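Local structure of N-acetylglucosamine-6-phosphate deacetylase (Mycobacterium smegmatis, 6FV4) at residues L95-T103 with V382-V393. The protein probably removes the acetyl group from N-acetylglucosamine-6-phosphate, using bound divalent metal, as a member of the NagA family of metallo-dependent hydrolases. The protein carries 1 engineered substitution. Residues are numbered along the deposited sequence; the frame is centred on the assembly and turned at random.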
loop_
_atom_site.group_PDB
_atom_site.type_symbol
_atom_site.label_atom_id
_atom_site.label_comp_id
_atom_site.label_asym_id
_atom_site.label_seq_id
_atom_site.Cartn_x
_atom_site.Cartn_y
_atom_site.Cartn_z
ATOM N N LEU B 95 26.327 15.670 -16.888
ATOM C CA LEU B 95 26.173 14.227 -16.771
ATOM C C LEU B 95 24.712 13.824 -16.846
ATOM O O LEU B 95 24.328 12.977 -17.656
ATOM C CB LEU B 95 26.778 13.718 -15.463
ATOM C CG LEU B 95 26.440 12.236 -15.538
ATOM C CD1 LEU B 95 27.556 11.468 -16.210
ATOM C CD2 LEU B 95 26.005 11.641 -14.206
ATOM N N HIS B 96 23.882 14.408 -15.984
ATOM C CA HIS B 96 22.480 14.023 -15.942
ATOM C C HIS B 96 21.734 14.447 -17.198
ATOM O O HIS B 96 20.850 13.722 -17.660
ATOM C CB HIS B 96 21.831 14.602 -14.703
ATOM C CG HIS B 96 22.297 13.937 -13.454
ATOM N ND1 HIS B 96 21.777 12.734 -13.027
ATOM C CD2 HIS B 96 23.273 14.264 -12.576
ATOM C CE1 HIS B 96 22.397 12.361 -11.920
ATOM N NE2 HIS B 96 23.305 13.274 -11.624
ATOM N N ARG B 97 22.076 15.609 -17.763
ATOM C CA ARG B 97 21.454 16.039 -19.020
ATOM C C ARG B 97 21.676 15.016 -20.132
ATOM O O ARG B 97 20.767 14.741 -20.926
ATOM C CB ARG B 97 22.007 17.409 -19.447
ATOM C CG ARG B 97 20.974 18.370 -20.037
ATOM C CD ARG B 97 21.479 19.827 -20.033
ATOM N NE ARG B 97 20.836 20.654 -19.014
ATOM C CZ ARG B 97 21.093 21.951 -18.828
ATOM N NH1 ARG B 97 21.972 22.574 -19.595
ATOM N NH2 ARG B 97 20.477 22.631 -17.868
ATOM N N ALA B 98 22.885 14.447 -20.206
ATOM C CA ALA B 98 23.207 13.470 -21.234
ATOM C C ALA B 98 22.427 12.174 -21.057
ATOM O O ALA B 98 22.310 11.399 -22.007
ATOM C CB ALA B 98 24.709 13.176 -21.226
ATOM N N HIS B 99 21.900 11.921 -19.863
ATOM C CA HIS B 99 21.062 10.764 -19.614
ATOM C C HIS B 99 19.583 11.106 -19.570
ATOM O O HIS B 99 18.785 10.274 -19.125
ATOM C CB HIS B 99 21.492 10.089 -18.320
ATOM C CG HIS B 99 22.861 9.509 -18.405
ATOM N ND1 HIS B 99 23.089 8.211 -18.801
ATOM C CD2 HIS B 99 24.077 10.062 -18.192
ATOM C CE1 HIS B 99 24.390 7.979 -18.803
ATOM N NE2 HIS B 99 25.010 9.086 -18.438
ATOM N N GLY B 100 19.207 12.314 -20.005
ATOM C CA GLY B 100 17.818 12.662 -20.263
ATOM C C GLY B 100 17.152 13.561 -19.246
ATOM O O GLY B 100 15.975 13.904 -19.430
ATOM N N SER B 101 17.846 13.954 -18.175
ATOM C CA SER B 101 17.245 14.841 -17.182
ATOM C C SER B 101 17.357 16.256 -17.718
ATOM O O SER B 101 18.407 16.888 -17.605
ATOM C CB SER B 101 17.936 14.718 -15.830
ATOM O OG SER B 101 17.773 13.431 -15.288
ATOM N N THR B 102 16.269 16.759 -18.311
ATOM C CA THR B 102 16.256 18.110 -18.855
ATOM C C THR B 102 15.825 19.165 -17.846
ATOM O O THR B 102 15.921 20.364 -18.145
ATOM C CB THR B 102 15.346 18.173 -20.084
ATOM O OG1 THR B 102 14.080 17.584 -19.769
ATOM C CG2 THR B 102 15.975 17.404 -21.248
ATOM N N THR B 103 15.340 18.751 -16.681
ATOM C CA THR B 103 15.024 19.637 -15.573
ATOM C C THR B 103 15.599 19.023 -14.309
ATOM O O THR B 103 15.428 17.822 -14.074
ATOM C CB THR B 103 13.509 19.819 -15.424
ATOM O OG1 THR B 103 13.000 20.495 -16.579
ATOM C CG2 THR B 103 13.191 20.633 -14.164
ATOM N N VAL B 382 18.943 5.638 -23.597
ATOM C CA VAL B 382 18.944 6.968 -24.198
ATOM C C VAL B 382 19.885 6.997 -25.389
ATOM O O VAL B 382 21.074 6.676 -25.271
ATOM C CB VAL B 382 19.367 8.030 -23.175
ATOM C CG1 VAL B 382 19.556 9.384 -23.879
ATOM C CG2 VAL B 382 18.359 8.131 -22.051
ATOM N N THR B 383 19.361 7.411 -26.541
ATOM C CA THR B 383 20.168 7.592 -27.737
ATOM C C THR B 383 20.253 9.048 -28.175
ATOM O O THR B 383 21.159 9.396 -28.939
ATOM C CB THR B 383 19.606 6.749 -28.893
ATOM O OG1 THR B 383 18.238 7.108 -29.111
ATOM C CG2 THR B 383 19.666 5.253 -28.546
ATOM N N ALA B 384 19.349 9.900 -27.700
ATOM C CA ALA B 384 19.397 11.321 -28.017
ATOM C C ALA B 384 18.614 12.085 -26.960
ATOM O O ALA B 384 17.704 11.537 -26.337
ATOM C CB ALA B 384 18.834 11.595 -29.412
ATOM N N VAL B 385 18.979 13.361 -26.765
ATOM C CA VAL B 385 18.379 14.226 -25.755
ATOM C C VAL B 385 18.211 15.612 -26.354
ATOM O O VAL B 385 19.185 16.213 -26.824
ATOM C CB VAL B 385 19.228 14.334 -24.472
ATOM C CG1 VAL B 385 18.552 15.279 -23.474
ATOM C CG2 VAL B 385 19.456 12.970 -23.843
ATOM N N MET B 386 16.996 16.139 -26.308
ATOM C CA MET B 386 16.753 17.508 -26.734
ATOM C C MET B 386 16.304 18.331 -25.539
ATOM O O MET B 386 15.527 17.860 -24.707
ATOM C CB MET B 386 15.703 17.572 -27.844
ATOM C CG MET B 386 15.261 18.998 -28.164
ATOM S SD MET B 386 14.118 18.988 -29.544
ATOM C CE MET B 386 15.280 18.861 -30.900
ATOM N N ARG B 387 16.809 19.562 -25.452
ATOM C CA ARG B 387 16.431 20.486 -24.392
ATOM C C ARG B 387 16.311 21.883 -24.980
ATOM O O ARG B 387 17.247 22.365 -25.618
ATOM C CB ARG B 387 17.462 20.476 -23.253
ATOM C CG ARG B 387 17.052 21.311 -22.057
ATOM C CD ARG B 387 18.093 21.261 -20.943
ATOM N NE ARG B 387 17.682 22.125 -19.845
ATOM C CZ ARG B 387 17.987 23.419 -19.726
ATOM N NH1 ARG B 387 18.740 24.035 -20.631
ATOM N NH2 ARG B 387 17.530 24.101 -18.688
ATOM N N ALA B 388 15.161 22.523 -24.763
ATOM C CA ALA B 388 14.854 23.834 -25.342
ATOM C C ALA B 388 15.069 23.835 -26.854
ATOM O O ALA B 388 15.633 24.772 -27.426
ATOM C CB ALA B 388 15.674 24.939 -24.678
ATOM N N GLY B 389 14.624 22.762 -27.507
ATOM C CA GLY B 389 14.646 22.673 -28.955
ATOM C C GLY B 389 15.978 22.340 -29.589
ATOM O O GLY B 389 16.052 22.265 -30.822
ATOM N N GLU B 390 17.030 22.125 -28.806
ATOM C CA GLU B 390 18.345 21.827 -29.356
ATOM C C GLU B 390 18.852 20.504 -28.806
ATOM O O GLU B 390 18.559 20.132 -27.671
ATOM C CB GLU B 390 19.333 22.944 -29.042
ATOM C CG GLU B 390 18.858 24.269 -29.604
ATOM C CD GLU B 390 19.753 25.417 -29.240
ATOM O OE1 GLU B 390 20.971 25.192 -29.052
ATOM O OE2 GLU B 390 19.237 26.553 -29.151
ATOM N N TRP B 391 19.611 19.789 -29.625
ATOM C CA TRP B 391 20.144 18.505 -29.190
ATOM C C TRP B 391 21.250 18.739 -28.162
ATOM O O TRP B 391 22.296 19.312 -28.483
ATOM C CB TRP B 391 20.655 17.717 -30.390
ATOM C CG TRP B 391 19.575 17.361 -31.359
ATOM C CD1 TRP B 391 19.395 17.858 -32.622
ATOM C CD2 TRP B 391 18.511 16.431 -31.136
ATOM N NE1 TRP B 391 18.283 17.285 -33.202
ATOM C CE2 TRP B 391 17.725 16.405 -32.308
ATOM C CE3 TRP B 391 18.151 15.609 -30.061
ATOM C CZ2 TRP B 391 16.604 15.593 -32.432
ATOM C CZ3 TRP B 391 17.024 14.806 -30.185
ATOM C CH2 TRP B 391 16.267 14.806 -31.362
ATOM N N VAL B 392 20.998 18.344 -26.911
ATOM C CA VAL B 392 22.086 18.141 -25.955
ATOM C C VAL B 392 22.927 16.949 -26.388
ATOM O O VAL B 392 24.144 17.058 -26.582
ATOM C CB VAL B 392 21.530 17.933 -24.532
ATOM C CG1 VAL B 392 22.652 17.540 -23.568
ATOM C CG2 VAL B 392 20.810 19.167 -24.037
ATOM N N VAL B 393 22.269 15.792 -26.536
ATOM C CA VAL B 393 22.815 14.577 -27.138
ATOM C C VAL B 393 22.051 14.346 -28.435
ATOM O O VAL B 393 20.848 14.064 -28.417
ATOM C CB VAL B 393 22.691 13.371 -26.195
ATOM C CG1 VAL B 393 22.994 12.049 -26.924
ATOM C CG2 VAL B 393 23.613 13.554 -24.990
HETATM O O HOH W 1 15.509 23.075 -17.434
#
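Arg-97 and Arg-387 stack flat on each other where a beta hairpin, turned by a type I' turn from Arg-387 to Glu-390, packs on the end of helix 86-98 and the strand 101-102 that follows. A Schellman motif closes that helix, with Gly-100 at positive phi as its C-prime residue. The contact lies away from the metal site of this amidohydrolase.

Arg-387 can be followed outward. Arg-387 CB lies 4.0 Å from Thr-102 CG2. CG passes beside CB and CG2 of Thr-102. Arg-387 CD comes within 3.4 Å of Arg-97 NE. The chain is extended, with CG anti to the backbone N (chi1 -174°), and this carries the guanidinium past Thr-102 to its carbonyl. Arg-387 NE donates to Thr-102 O at 3.0 Å, with the oxygen close to the guanidinium plane. Over one face of the Arg-387 guanidinium lies Arg-97 NH2, 3.2 Å from Arg-387 CZ, and the two planes are 9° apart. Weak hydrogen bonds from Arg-97 NH2 and Arg-387 NH2 to Gly-130 O probably ease the like charges.

Val-392 meets the CG of Arg-97 with its methyls. Val-385 CG1 lies 3.4 Å from Arg-97 O. Val-393 CG2 touches Ala-98, and Val-382 CG2 covers His-99 O, a buried oxygen with no partner in the model. Water 1 accepts from Arg-387 NH2 at 2.6 Å and lies 2.8 Å from Thr-102 O, to which it probably donates.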